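Local structure of Cfl (Pectobacterium brasiliense, 7A9J) at residues Lys214-Pro219 with Trp359-Val364; Ser313-Leu318 with Ser328-Ser333; Pro342-His347 with Gly376-Arg381; Asp408-Arg411 with Asn417-Phe420. The protein is a coronafacic acid ligase of the ATP-dependent AMP-binding enzyme family, probably activating carboxylic acids by adenylation before they are joined to an amine. The protein carries 1 engineered substitution. One frame throughout, in Å; residues are numbered along the deposited sequence.

Contact 1 (Lys214-Pro219 with Trp359-Val364); sequences KVTINP and WPLPGV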
loop_
_atom_site.group_PDB
_atom_site.type_symbol
_atom_site.label_atom_id
_atom_site.label_comp_id
_atom_site.label_asym_id
_atom_site.label_seq_id
_atom_site.Cartn_x
_atom_site.Cartn_y
_atom_site.Cartn_z
ATOM N N LYS A 214 9.732 -1.437 9.616
ATOM C CA LYS A 214 11.110 -1.947 9.587
ATOM C C LYS A 214 11.159 -3.464 9.551
ATOM O O LYS A 214 11.972 -4.020 8.803
ATOM C CB LYS A 214 11.912 -1.479 10.809
ATOM C CG LYS A 214 12.400 -0.046 10.630
ATOM C CD LYS A 214 12.991 0.486 11.987
ATOM C CE LYS A 214 14.098 -0.316 12.581
ATOM N NZ LYS A 214 14.685 0.499 13.744
ATOM N N VAL A 215 10.263 -4.140 10.312
ATOM C CA VAL A 215 10.204 -5.625 10.379
ATOM C C VAL A 215 9.849 -6.237 9.025
ATOM O O VAL A 215 10.110 -7.420 8.795
ATOM C CB VAL A 215 9.159 -6.087 11.488
ATOM C CG1 VAL A 215 9.079 -7.637 11.610
ATOM C CG2 VAL A 215 9.582 -5.483 12.803
ATOM N N THR A 216 9.215 -5.472 8.136
ATOM C CA THR A 216 8.794 -5.976 6.840
ATOM C C THR A 216 9.781 -5.687 5.722
ATOM O O THR A 216 9.552 -6.155 4.588
ATOM C CB THR A 216 7.422 -5.405 6.415
ATOM O OG1 THR A 216 7.565 -4.074 5.941
ATOM C CG2 THR A 216 6.390 -5.459 7.593
ATOM N N ILE A 217 10.913 -5.041 6.022
ATOM C CA ILE A 217 11.853 -4.731 4.945
ATOM C C ILE A 217 13.094 -5.580 5.165
ATOM O O ILE A 217 13.968 -5.213 5.981
ATOM C CB ILE A 217 12.243 -3.251 4.920
ATOM C CG1 ILE A 217 11.003 -2.360 4.857
ATOM C CG2 ILE A 217 13.243 -3.010 3.690
ATOM C CD1 ILE A 217 11.343 -0.876 4.835
ATOM N N ASN A 218 13.215 -6.656 4.398
ATOM C CA ASN A 218 14.212 -7.698 4.664
ATOM C C ASN A 218 14.862 -8.093 3.346
ATOM O O ASN A 218 14.685 -9.207 2.844
ATOM C CB ASN A 218 13.564 -8.901 5.382
ATOM C CG ASN A 218 12.922 -8.516 6.653
ATOM O OD1 ASN A 218 13.606 -8.123 7.597
ATOM N ND2 ASN A 218 11.575 -8.666 6.736
ATOM N N PRO A 219 15.710 -7.211 2.790
ATOM C CA PRO A 219 16.475 -7.594 1.598
ATOM C C PRO A 219 17.402 -8.751 1.929
ATOM O O PRO A 219 17.856 -8.909 3.064
ATOM C CB PRO A 219 17.301 -6.323 1.257
ATOM C CG PRO A 219 17.242 -5.447 2.499
ATOM C CD PRO A 219 16.093 -5.899 3.356
ATOM N N TRP A 359 1.498 -13.363 9.596
ATOM C CA TRP A 359 1.595 -13.330 11.029
ATOM C C TRP A 359 1.475 -11.905 11.549
ATOM O O TRP A 359 2.125 -11.000 11.005
ATOM C CB TRP A 359 2.942 -13.914 11.493
ATOM C CG TRP A 359 3.065 -15.385 11.319
ATOM C CD1 TRP A 359 2.814 -16.335 12.286
ATOM C CD2 TRP A 359 3.339 -16.126 10.093
ATOM N NE1 TRP A 359 2.981 -17.585 11.768
ATOM C CE2 TRP A 359 3.315 -17.492 10.441
ATOM C CE3 TRP A 359 3.706 -15.757 8.784
ATOM C CZ2 TRP A 359 3.549 -18.526 9.503
ATOM C CZ3 TRP A 359 3.939 -16.769 7.848
ATOM C CH2 TRP A 359 3.828 -18.144 8.219
ATOM N N PRO A 360 0.861 -11.707 12.714
ATOM C CA PRO A 360 0.893 -10.361 13.332
ATOM C C PRO A 360 2.318 -9.930 13.629
ATOM O O PRO A 360 3.152 -10.700 14.116
ATOM C CB PRO A 360 0.096 -10.543 14.644
ATOM C CG PRO A 360 -0.905 -11.693 14.266
ATOM C CD PRO A 360 -0.030 -12.643 13.443
ATOM N N LEU A 361 2.575 -8.663 13.342
ATOM C CA LEU A 361 3.848 -8.058 13.645
ATOM C C LEU A 361 4.011 -7.857 15.145
ATOM O O LEU A 361 3.053 -7.976 15.911
ATOM C CB LEU A 361 3.903 -6.765 12.864
ATOM C CG LEU A 361 4.148 -7.036 11.372
ATOM C CD1 LEU A 361 3.924 -5.695 10.553
ATOM C CD2 LEU A 361 5.525 -7.657 11.080
ATOM N N PRO A 362 5.224 -7.501 15.606
ATOM C CA PRO A 362 5.431 -7.346 17.060
ATOM C C PRO A 362 4.530 -6.279 17.667
ATOM O O PRO A 362 4.323 -5.209 17.093
ATOM C CB PRO A 362 6.922 -6.981 17.184
ATOM C CG PRO A 362 7.552 -7.561 15.938
ATOM C CD PRO A 362 6.497 -7.377 14.849
ATOM N N GLY A 363 3.910 -6.649 18.802
ATOM C CA GLY A 363 2.991 -5.779 19.508
ATOM C C GLY A 363 1.580 -5.766 18.958
ATOM O O GLY A 363 0.695 -5.173 19.581
ATOM N N VAL A 364 1.355 -6.324 17.774
ATOM C CA VAL A 364 0.018 -6.343 17.199
ATOM C C VAL A 364 -0.822 -7.390 17.938
ATOM O O VAL A 364 -0.362 -8.517 18.197
ATOM C CB VAL A 364 0.094 -6.634 15.684
ATOM C CG1 VAL A 364 -1.301 -6.820 15.055
ATOM C CG2 VAL A 364 0.819 -5.479 14.958
#
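Val-215 and Leu-361 mark the nearest approach of the two backbones, with CA atoms 7.5 Å apart, where a type I beta turn from Lys-214 to Ile-217 faces a type II turn from Leu-361 to Val-364. No hydrogen bond spans this gap, and methyl groups and a proline ring carbon do the joining. With its CG1 trans to the backbone N (chi1 -179°), Val-215 sets that methyl 3.6 Å from CD2 of Leu-361, the two side chains sliding past each other in opposite directions. Both methyls of Val-215, CG1 and CG2, also reach CD of Pro-362, tip to tip, each at 4.2 Å. The other branch of Leu-361 goes elsewhere: its CD1 meets CG2 of Thr-216 at 3.9 Å, and these two side chains cross at about a right angle. The hydroxyl OG1 of Thr-216 bonds back to the carbonyl of Thr-213, and its methyl is left facing the leucine. The leucine and threonine are buried, whereas Pro-362 lies at the surface. Just after the first turn, Asn-218 ND2 reaches back to Val-215 O at 2.8 Å, approaching from above the carbonyl plane, with an N-H...O angle of 157°. The same amide nitrogen also bonds to the hydroxyl of Tyr-345. Leu-361 packs further on Pro-342, Tyr-345 and Leu-212. The contact thus joins the turn that leaves helix 203-214 to the end of strand 356-360, within the AMP-binding domain and beside the acyl pocket, the Thr-216 side chain lying about 6 Å from the bound indene carboxylic acid.

Contact 2 (Ser313-Leu318 with Ser328-Ser333); sequences SCATEL and SHLQSS. With R4Z (6-ethyl-1-oxidanylidene-indene-4-carboxylic acid), chain B.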
loop_
_atom_site.group_PDB
_atom_site.type_symbol
_atom_site.label_atom_id
_atom_site.label_comp_id
_atom_site.label_asym_id
_atom_site.label_seq_id
_atom_site.Cartn_x
_atom_site.Cartn_y
_atom_site.Cartn_z
ATOM N N SER A 313 -5.957 -7.407 1.478
ATOM C CA SER A 313 -6.419 -8.690 1.032
ATOM C C SER A 313 -5.327 -9.741 1.196
ATOM O O SER A 313 -4.470 -9.677 2.097
ATOM C CB SER A 313 -6.831 -8.611 -0.426
ATOM O OG SER A 313 -7.539 -9.767 -0.821
ATOM N N CYS A 314 -5.385 -10.707 0.296
ATOM C CA CYS A 314 -4.508 -11.866 0.270
ATOM C C CYS A 314 -3.854 -11.966 -1.110
ATOM O O CYS A 314 -4.511 -11.753 -2.142
ATOM C CB CYS A 314 -5.336 -13.078 0.601
ATOM S SG CYS A 314 -4.553 -14.653 0.336
ATOM N N ALA A 315 -2.546 -12.255 -1.143
ATOM C CA ALA A 315 -1.855 -12.352 -2.422
ATOM C C ALA A 315 -1.388 -13.770 -2.734
ATOM O O ALA A 315 -0.392 -13.974 -3.444
ATOM C CB ALA A 315 -0.674 -11.347 -2.433
ATOM N N THR A 316 -2.141 -14.791 -2.291
ATOM C CA THR A 316 -1.645 -16.138 -2.491
ATOM C C THR A 316 -1.638 -16.536 -3.965
ATOM O O THR A 316 -0.710 -17.210 -4.414
ATOM C CB THR A 316 -2.497 -17.120 -1.636
ATOM O OG1 THR A 316 -2.284 -16.789 -0.231
ATOM C CG2 THR A 316 -2.140 -18.600 -1.940
ATOM N N GLU A 317 -2.692 -16.222 -4.737
ATOM C CA GLU A 317 -2.661 -16.635 -6.138
ATOM C C GLU A 317 -1.566 -15.887 -6.903
ATOM O O GLU A 317 -0.872 -16.460 -7.760
ATOM C CB GLU A 317 -4.027 -16.398 -6.793
ATOM C CG GLU A 317 -4.024 -16.558 -8.270
ATOM C CD GLU A 317 -5.310 -16.019 -8.899
ATOM O OE1 GLU A 317 -5.222 -15.157 -9.803
ATOM O OE2 GLU A 317 -6.408 -16.447 -8.462
ATOM N N LEU A 318 -1.420 -14.610 -6.614
ATOM C CA LEU A 318 -0.343 -13.840 -7.233
ATOM C C LEU A 318 1.031 -14.463 -6.920
ATOM O O LEU A 318 1.905 -14.544 -7.790
ATOM C CB LEU A 318 -0.419 -12.411 -6.712
ATOM C CG LEU A 318 0.748 -11.459 -7.062
ATOM C CD1 LEU A 318 1.002 -11.452 -8.531
ATOM C CD2 LEU A 318 0.363 -10.095 -6.561
ATOM N N SER A 328 10.972 -15.979 -7.720
ATOM C CA SER A 328 11.110 -15.119 -6.554
ATOM C C SER A 328 9.951 -15.453 -5.624
ATOM O O SER A 328 8.884 -15.886 -6.077
ATOM C CB SER A 328 11.093 -13.634 -6.966
ATOM O OG SER A 328 11.246 -12.691 -5.885
ATOM N N HIS A 329 10.157 -15.235 -4.323
ATOM C CA HIS A 329 9.247 -15.740 -3.289
ATOM C C HIS A 329 8.505 -14.539 -2.736
ATOM O O HIS A 329 9.044 -13.801 -1.899
ATOM C CB HIS A 329 10.024 -16.465 -2.212
ATOM C CG HIS A 329 10.918 -17.542 -2.755
ATOM N ND1 HIS A 329 10.547 -18.866 -2.777
ATOM C CD2 HIS A 329 12.152 -17.482 -3.335
ATOM C CE1 HIS A 329 11.515 -19.586 -3.319
ATOM N NE2 HIS A 329 12.505 -18.772 -3.656
ATOM N N LEU A 330 7.313 -14.282 -3.275
ATOM C CA LEU A 330 6.579 -13.068 -2.933
ATOM C C LEU A 330 6.234 -13.020 -1.452
ATOM O O LEU A 330 5.948 -14.047 -0.817
ATOM C CB LEU A 330 5.284 -12.981 -3.765
ATOM C CG LEU A 330 4.540 -11.631 -3.712
ATOM C CD1 LEU A 330 5.341 -10.491 -4.413
ATOM C CD2 LEU A 330 3.187 -11.851 -4.459
ATOM N N GLN A 331 6.231 -11.805 -0.913
ATOM C CA GLN A 331 5.844 -11.541 0.456
ATOM C C GLN A 331 4.613 -10.657 0.395
ATOM O O GLN A 331 4.349 -10.031 -0.626
ATOM C CB GLN A 331 6.989 -10.847 1.228
ATOM C CG GLN A 331 8.255 -11.702 1.138
ATOM C CD GLN A 331 9.376 -11.198 2.066
ATOM O OE1 GLN A 331 9.229 -10.167 2.697
ATOM N NE2 GLN A 331 10.417 -11.981 2.204
ATOM N N SER A 332 3.943 -10.510 1.520
ATOM C CA SER A 332 2.862 -9.540 1.522
ATOM C C SER A 332 2.823 -8.801 2.842
ATOM O O SER A 332 3.291 -9.270 3.870
ATOM C CB SER A 332 1.457 -10.204 1.241
ATOM O OG SER A 332 1.184 -11.215 2.208
ATOM N N SER A 333 2.199 -7.623 2.776
ATOM C CA SER A 333 2.024 -6.788 3.940
ATOM C C SER A 333 0.565 -6.373 3.975
ATOM O O SER A 333 -0.049 -6.149 2.936
ATOM C CB SER A 333 3.008 -5.552 3.839
ATOM O OG SER A 333 2.900 -4.765 5.018
HETATM C C13 R4Z B . -0.750 2.190 6.540
HETATM C C15 R4Z B . -0.128 -0.036 5.494
HETATM C C02 R4Z B . 0.501 -2.222 4.237
HETATM C C03 R4Z B . 0.360 -2.812 2.981
HETATM C C04 R4Z B . -0.523 -1.847 2.189
HETATM C C05 R4Z B . -0.083 -0.926 4.433
HETATM C C06 R4Z B . -0.717 -0.600 3.207
HETATM C C07 R4Z B . -1.353 0.631 3.100
HETATM C C08 R4Z B . -2.046 1.008 1.781
HETATM C C11 R4Z B . -1.354 1.533 4.163
HETATM C C12 R4Z B . -0.738 1.215 5.381
HETATM C C14 R4Z B . 0.308 3.311 6.326
HETATM O O01 R4Z B . 1.092 -2.786 5.121
HETATM O O09 R4Z B . -2.354 2.219 1.614
HETATM O O10 R4Z B . -2.327 0.151 0.883
HETATM O O HOH W 1 -1.921 -8.981 2.498
HETATM O O HOH W 2 -0.989 -12.775 1.232
#
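Ala-315 and Ser-332 are the closest pair of residues across the two backbones, their CA atoms 6.8 Å apart, as the loop entering helix 316-326 runs over one side of strand 331-335 and of the residues leading into it. Leu-330 supplies most of the apolar filling. Its CD2 sits 3.6 Å from the branch carbon CG of Leu-318 and 3.9 Å from CD2 of the same residue, the two leucines crossing at about a right angle; CG of Leu-330 lies trans to its backbone N (chi1 -169°), pointing the branched end at the helix. Ala-315, the N-cap residue, turns its CB toward the strand and reaches Ser-332 CB at 4.4 Å. The segments belong to the beta-alpha-beta unit of strand 306-311, helix 316-326 and strand 331-335, in which both strands are parallel neighbours and the helix returns the chain from one to the other. Leu-318 also packs on helix 283-294, through Pro-283, His-287 and Ile-290. Toward the start of the loop, water takes over from hydrocarbon. One molecule accepts from Ala-315 N at 2.9 Å and pairs with Ser-332 OG at 2.8 Å; a second donates to Ser-313 O at 2.7 Å and makes a weak bond to Ser-333 O. Side chains alternate along the strand, and Ser-333 therefore faces away from the helix. Its OG donates to the ketone O01 of the bound indene carboxylic acid at 2.7 Å, just ahead of the family's Tyr-Gly-Gln-Thr-Glu sequence that begins with Tyr-334.

Contact 3 (Pro342-His347 with Gly376-Arg381); sequences PVIYHH and GELLIR. With R4Z (6-ethyl-1-oxidanylidene-indene-4-carboxylic acid), chain B.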
loop_
_atom_site.group_PDB
_atom_site.type_symbol
_atom_site.label_atom_id
_atom_site.label_comp_id
_atom_site.label_asym_id
_atom_site.label_seq_id
_atom_site.Cartn_x
_atom_site.Cartn_y
_atom_site.Cartn_z
ATOM N N PRO A 342 1.650 -1.120 8.697
ATOM C CA PRO A 342 1.527 -2.574 8.492
ATOM C C PRO A 342 1.307 -3.272 9.835
ATOM O O PRO A 342 1.995 -3.000 10.838
ATOM C CB PRO A 342 2.902 -2.978 7.919
ATOM C CG PRO A 342 3.497 -1.628 7.446
ATOM C CD PRO A 342 3.036 -0.648 8.510
ATOM N N VAL A 343 0.406 -4.264 9.837
ATOM C CA VAL A 343 0.220 -5.013 11.078
ATOM C C VAL A 343 0.392 -6.509 10.921
ATOM O O VAL A 343 0.580 -7.198 11.917
ATOM C CB VAL A 343 -1.175 -4.724 11.688
ATOM C CG1 VAL A 343 -1.176 -3.238 12.178
ATOM C CG2 VAL A 343 -2.319 -4.984 10.677
ATOM N N ILE A 344 0.227 -7.049 9.728
ATOM C CA ILE A 344 0.344 -8.481 9.501
ATOM C C ILE A 344 1.247 -8.663 8.289
ATOM O O ILE A 344 1.098 -7.963 7.285
ATOM C CB ILE A 344 -1.048 -9.132 9.296
ATOM C CG1 ILE A 344 -1.823 -9.085 10.603
ATOM C CG2 ILE A 344 -0.862 -10.589 8.860
ATOM C CD1 ILE A 344 -3.393 -9.316 10.449
ATOM N N TYR A 345 2.191 -9.574 8.405
ATOM C CA TYR A 345 3.230 -9.712 7.414
ATOM C C TYR A 345 3.404 -11.165 7.037
ATOM O O TYR A 345 3.529 -12.019 7.914
ATOM C CB TYR A 345 4.495 -9.124 8.008
ATOM C CG TYR A 345 5.786 -9.383 7.265
ATOM C CD1 TYR A 345 5.896 -9.151 5.910
ATOM C CD2 TYR A 345 6.901 -9.846 7.962
ATOM C CE1 TYR A 345 7.110 -9.382 5.214
ATOM C CE2 TYR A 345 8.119 -10.100 7.297
ATOM C CZ TYR A 345 8.208 -9.857 5.917
ATOM O OH TYR A 345 9.417 -10.081 5.287
ATOM N N HIS A 346 3.412 -11.437 5.727
ATOM C CA HIS A 346 3.611 -12.783 5.246
ATOM C C HIS A 346 4.978 -12.844 4.587
ATOM O O HIS A 346 5.159 -12.344 3.476
ATOM C CB HIS A 346 2.498 -13.196 4.277
ATOM C CG HIS A 346 2.366 -14.666 4.188
ATOM N ND1 HIS A 346 3.445 -15.508 4.360
ATOM C CD2 HIS A 346 1.274 -15.466 4.025
ATOM C CE1 HIS A 346 3.021 -16.769 4.305
ATOM N NE2 HIS A 346 1.709 -16.766 4.131
ATOM N N HIS A 347 5.959 -13.397 5.292
ATOM C CA HIS A 347 7.307 -13.371 4.737
ATOM C C HIS A 347 7.525 -14.466 3.698
ATOM O O HIS A 347 8.581 -14.525 3.118
ATOM C CB HIS A 347 8.317 -13.514 5.888
ATOM C CG HIS A 347 8.128 -14.764 6.657
ATOM N ND1 HIS A 347 7.231 -14.848 7.700
ATOM C CD2 HIS A 347 8.692 -15.987 6.527
ATOM C CE1 HIS A 347 7.257 -16.081 8.198
ATOM N NE2 HIS A 347 8.119 -16.799 7.497
ATOM N N GLY A 376 -13.586 -16.641 11.861
ATOM C CA GLY A 376 -14.393 -15.486 12.212
ATOM C C GLY A 376 -13.758 -14.208 11.723
ATOM O O GLY A 376 -12.676 -14.213 11.137
ATOM N N GLU A 377 -14.455 -13.101 11.965
ATOM C CA GLU A 377 -13.905 -11.802 11.573
ATOM C C GLU A 377 -12.626 -11.442 12.329
ATOM O O GLU A 377 -12.561 -11.545 13.556
ATOM C CB GLU A 377 -14.954 -10.697 11.776
ATOM C CG GLU A 377 -14.407 -9.368 11.250
ATOM C CD GLU A 377 -15.414 -8.219 11.270
ATOM O OE1 GLU A 377 -16.482 -8.353 11.923
ATOM O OE2 GLU A 377 -15.103 -7.181 10.636
ATOM N N LEU A 378 -11.620 -10.995 11.581
ATOM C CA LEU A 378 -10.354 -10.528 12.136
ATOM C C LEU A 378 -10.531 -9.118 12.688
ATOM O O LEU A 378 -10.931 -8.204 11.950
ATOM C CB LEU A 378 -9.272 -10.528 11.067
ATOM C CG LEU A 378 -7.960 -9.907 11.435
ATOM C CD1 LEU A 378 -7.395 -10.668 12.611
ATOM C CD2 LEU A 378 -7.068 -9.983 10.177
ATOM N N LEU A 379 -10.246 -8.969 13.981
ATOM C CA LEU A 379 -10.174 -7.693 14.679
ATOM C C LEU A 379 -8.731 -7.421 15.089
ATOM O O LEU A 379 -8.010 -8.335 15.489
ATOM C CB LEU A 379 -11.060 -7.719 15.931
ATOM C CG LEU A 379 -12.482 -8.278 15.813
ATOM C CD1 LEU A 379 -13.265 -8.097 17.104
ATOM C CD2 LEU A 379 -13.143 -7.579 14.684
ATOM N N ILE A 380 -8.296 -6.165 15.008
ATOM C CA ILE A 380 -6.875 -5.868 15.190
ATOM C C ILE A 380 -6.720 -4.659 16.101
ATOM O O ILE A 380 -7.432 -3.663 15.950
ATOM C CB ILE A 380 -6.129 -5.615 13.858
ATOM C CG1 ILE A 380 -6.253 -6.841 12.940
ATOM C CG2 ILE A 380 -4.606 -5.284 14.131
ATOM C CD1 ILE A 380 -5.884 -6.503 11.520
ATOM N N ARG A 381 -5.778 -4.746 17.036
ATOM C CA ARG A 381 -5.285 -3.579 17.739
ATOM C C ARG A 381 -3.783 -3.421 17.464
ATOM O O ARG A 381 -3.019 -4.389 17.569
ATOM C CB ARG A 381 -5.579 -3.705 19.239
ATOM C CG ARG A 381 -5.389 -2.420 20.014
ATOM C CD ARG A 381 -6.324 -2.482 21.261
ATOM N NE ARG A 381 -5.979 -3.617 22.113
ATOM C CZ ARG A 381 -6.710 -4.041 23.140
ATOM N NH1 ARG A 381 -7.837 -3.417 23.449
ATOM N NH2 ARG A 381 -6.305 -5.089 23.861
HETATM C C13 R4Z B . -0.750 2.190 6.540
HETATM C C15 R4Z B . -0.128 -0.036 5.494
HETATM C C02 R4Z B . 0.501 -2.222 4.237
HETATM C C03 R4Z B . 0.360 -2.812 2.981
HETATM C C04 R4Z B . -0.523 -1.847 2.189
HETATM C C05 R4Z B . -0.083 -0.926 4.433
HETATM C C06 R4Z B . -0.717 -0.600 3.207
HETATM C C07 R4Z B . -1.353 0.631 3.100
HETATM C C08 R4Z B . -2.046 1.008 1.781
HETATM C C11 R4Z B . -1.354 1.533 4.163
HETATM C C12 R4Z B . -0.738 1.215 5.381
HETATM C C14 R4Z B . 0.308 3.311 6.326
HETATM O O01 R4Z B . 1.092 -2.786 5.121
HETATM O O09 R4Z B . -2.354 2.219 1.614
HETATM O O10 R4Z B . -2.327 0.151 0.883
#
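Val-343 and Ile-344, although consecutive in the chain, both turn their side chains toward strand 376-381, because they form a classic beta bulge opposite Tyr-334. Ile-344 reaches farther: its CD1 meets Leu-378 CD2 at 3.7 Å, end to end, and also lies 3.9 Å from Ile-380 CD1, where the two isoleucines cross obliquely. Val-343 completes the group by pointing CG2 at Ile-380 CD1, 4.0 Å away and again tip to tip. Only aliphatic carbons meet here, all of them buried. The isoleucine at 344 owes its reach to an extended end, CD1 being trans along its chain (chi2 163°). The strand axes pass 9.1 Å apart at 122°, too far for backbone bonding, which identifies this as side-chain packing between separate strands rather than pairing of neighbours.

Further out, each strand is held by others. Strand 342-346 is bonded through its backbone to Tyr-334 on one side, from both Val-343 and Ile-344, and to Leu-361 and Trp-359 on the other. Tyr-334 also touches both isoleucines, Ile-344 and Ile-380, while Leu-378 leans on Ile-366 and Ile-380 on Thr-406. Arg-381, at the end of its strand, makes a salt bridge with Glu-365. Along strand 342-346, the Tyr-345 hydroxyl bonds to Gln-331, and the backbone N of His-347 lies over the centre of the tyrosine ring, 4.1 Å above its plane. At the other end of the strand Pro-342 lines the ligand pocket, its CB 3.3 Å from the ketone O01 of the bound indene carboxylic acid.

Contact 4 (Asp408-Arg411 with Asn417-Phe420); sequences DLVR and NLIF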
loop_
_atom_site.group_PDB
_atom_site.type_symbol
_atom_site.label_atom_id
_atom_site.label_comp_id
_atom_site.label_asym_id
_atom_site.label_seq_id
_atom_site.Cartn_x
_atom_site.Cartn_y
_atom_site.Cartn_z
ATOM N N ASP A 408 -12.694 -8.888 7.221
ATOM C CA ASP A 408 -12.057 -10.083 6.661
ATOM C C ASP A 408 -12.217 -11.256 7.621
ATOM O O ASP A 408 -12.108 -11.095 8.834
ATOM C CB ASP A 408 -10.579 -9.848 6.397
ATOM C CG ASP A 408 -10.336 -8.827 5.268
ATOM O OD1 ASP A 408 -9.323 -8.111 5.343
ATOM O OD2 ASP A 408 -11.242 -8.721 4.376
ATOM N N LEU A 409 -12.504 -12.419 7.064
ATOM C CA LEU A 409 -12.629 -13.672 7.805
ATOM C C LEU A 409 -11.292 -14.402 7.822
ATOM O O LEU A 409 -10.603 -14.463 6.805
ATOM C CB LEU A 409 -13.636 -14.549 7.128
ATOM C CG LEU A 409 -15.044 -13.963 7.094
ATOM C CD1 LEU A 409 -16.009 -14.962 6.459
ATOM C CD2 LEU A 409 -15.474 -13.716 8.532
ATOM N N VAL A 410 -10.940 -14.977 8.958
ATOM C CA VAL A 410 -9.664 -15.686 9.080
ATOM C C VAL A 410 -9.851 -16.895 9.994
ATOM O O VAL A 410 -10.863 -17.062 10.694
ATOM C CB VAL A 410 -8.515 -14.824 9.639
ATOM C CG1 VAL A 410 -8.160 -13.653 8.696
ATOM C CG2 VAL A 410 -8.876 -14.351 11.062
ATOM N N ARG A 411 -8.817 -17.738 9.994
ATOM C CA ARG A 411 -8.657 -18.805 10.952
ATOM C C ARG A 411 -7.195 -18.791 11.327
ATOM O O ARG A 411 -6.351 -18.589 10.458
ATOM C CB ARG A 411 -9.017 -20.183 10.364
ATOM C CG ARG A 411 -8.676 -21.300 11.289
ATOM C CD ARG A 411 -9.112 -22.633 10.701
ATOM N NE ARG A 411 -8.414 -22.959 9.447
ATOM C CZ ARG A 411 -9.032 -23.003 8.263
ATOM N NH1 ARG A 411 -10.325 -22.704 8.161
ATOM N NH2 ARG A 411 -8.362 -23.364 7.181
ATOM N N ASN A 417 -0.147 -18.430 11.883
ATOM C CA ASN A 417 -0.471 -17.945 10.548
ATOM C C ASN A 417 -1.991 -17.741 10.404
ATOM O O ASN A 417 -2.776 -18.543 10.888
ATOM C CB ASN A 417 0.016 -18.947 9.495
ATOM C CG ASN A 417 -0.131 -18.426 8.082
ATOM O OD1 ASN A 417 -0.185 -17.229 7.850
ATOM N ND2 ASN A 417 -0.223 -19.351 7.120
ATOM N N LEU A 418 -2.365 -16.601 9.783
ATOM C CA LEU A 418 -3.790 -16.285 9.582
ATOM C C LEU A 418 -4.172 -16.774 8.203
ATOM O O LEU A 418 -3.811 -16.208 7.182
ATOM C CB LEU A 418 -4.011 -14.785 9.734
ATOM C CG LEU A 418 -3.694 -14.444 11.205
ATOM C CD1 LEU A 418 -3.659 -12.929 11.273
ATOM C CD2 LEU A 418 -4.853 -14.975 12.154
ATOM N N ILE A 419 -4.871 -17.891 8.174
ATOM C CA ILE A 419 -5.504 -18.337 6.946
ATOM C C ILE A 419 -6.592 -17.362 6.541
ATOM O O ILE A 419 -7.426 -16.940 7.357
ATOM C CB ILE A 419 -6.066 -19.754 7.174
ATOM C CG1 ILE A 419 -4.969 -20.752 7.439
ATOM C CG2 ILE A 419 -6.892 -20.145 5.994
ATOM C CD1 ILE A 419 -3.707 -20.725 6.549
ATOM N N PHE A 420 -6.660 -17.052 5.269
ATOM C CA PHE A 420 -7.562 -16.017 4.794
ATOM C C PHE A 420 -8.781 -16.658 4.158
ATOM O O PHE A 420 -8.659 -17.473 3.241
ATOM C CB PHE A 420 -6.845 -15.077 3.809
ATOM C CG PHE A 420 -7.670 -13.903 3.406
ATOM C CD1 PHE A 420 -7.753 -12.805 4.255
ATOM C CD2 PHE A 420 -8.227 -13.832 2.151
ATOM C CE1 PHE A 420 -8.473 -11.694 3.870
ATOM C CE2 PHE A 420 -8.957 -12.707 1.762
ATOM C CZ PHE A 420 -9.093 -11.670 2.628
#
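Arg-411 and Ile-419 form the hydrogen-bonded pair that fastens these antiparallel strands: Arg-411 N donates to Ile-419 O at 3.1 Å, and Ile-419 N returns to Arg-411 O at 2.8 Å. The carbonyl of Ile-419 is shared, as Val-410 CA also approaches it at 3.1 Å in a CA-H...O contact. Val-410 and Phe-420 make the next, non-hydrogen-bonded pair, and on their face of this beta hairpin the packing is close. Phe-420 swings trans to its backbone N (chi1 -173°), bringing CE1 to 3.7 Å from Asp-408 CG; the carboxylate meets the ring edge, with the two planes 70° apart and OD1 lying in the ring plane. Asp-408, of the Thr-Gly-Asp sequence common in AMP-binding enzymes, is positioned further by the hydroxyl of Tyr-334 at OD1 and a salt bridge from Arg-423 at OD2. The same face loosens toward Leu-418, whose CD2 stays 4.2 Å from Val-410 CG2. Across the sheet, Arg-411 is partly exposed and runs alongside Ile-419 in the same direction, a bend at chi3 laying one face of its guanidinium over Ile-419 CG2, 3.7 Å from NH2, while NH1 bonds to Asn-375.

Overall arrangement
Contacts 2, 3 and 4 are buried, whereas contact 1 runs from a buried leucine and threonine to an exposed proline. Strand 342-346 of contact 3 lies between strands 331-335 of contact 2 and 356-360 of contact 1, bonded to both through its backbone, while its partner 376-381 pairs with strand 408-412 of contact 4. Contacts 3 and 4 are the nearest neighbours, their centres about 8 Å apart. Contact 4 alone joins its two segments by direct hydrogen bonds; contacts 1 and 3 rely on hydrocarbon, and contact 2 mixes hydrocarbon with bridging water. Contacts 2 and 3 both touch the bound ligand, and Phe-420 of contact 4 packs on Cys-314 of contact 2.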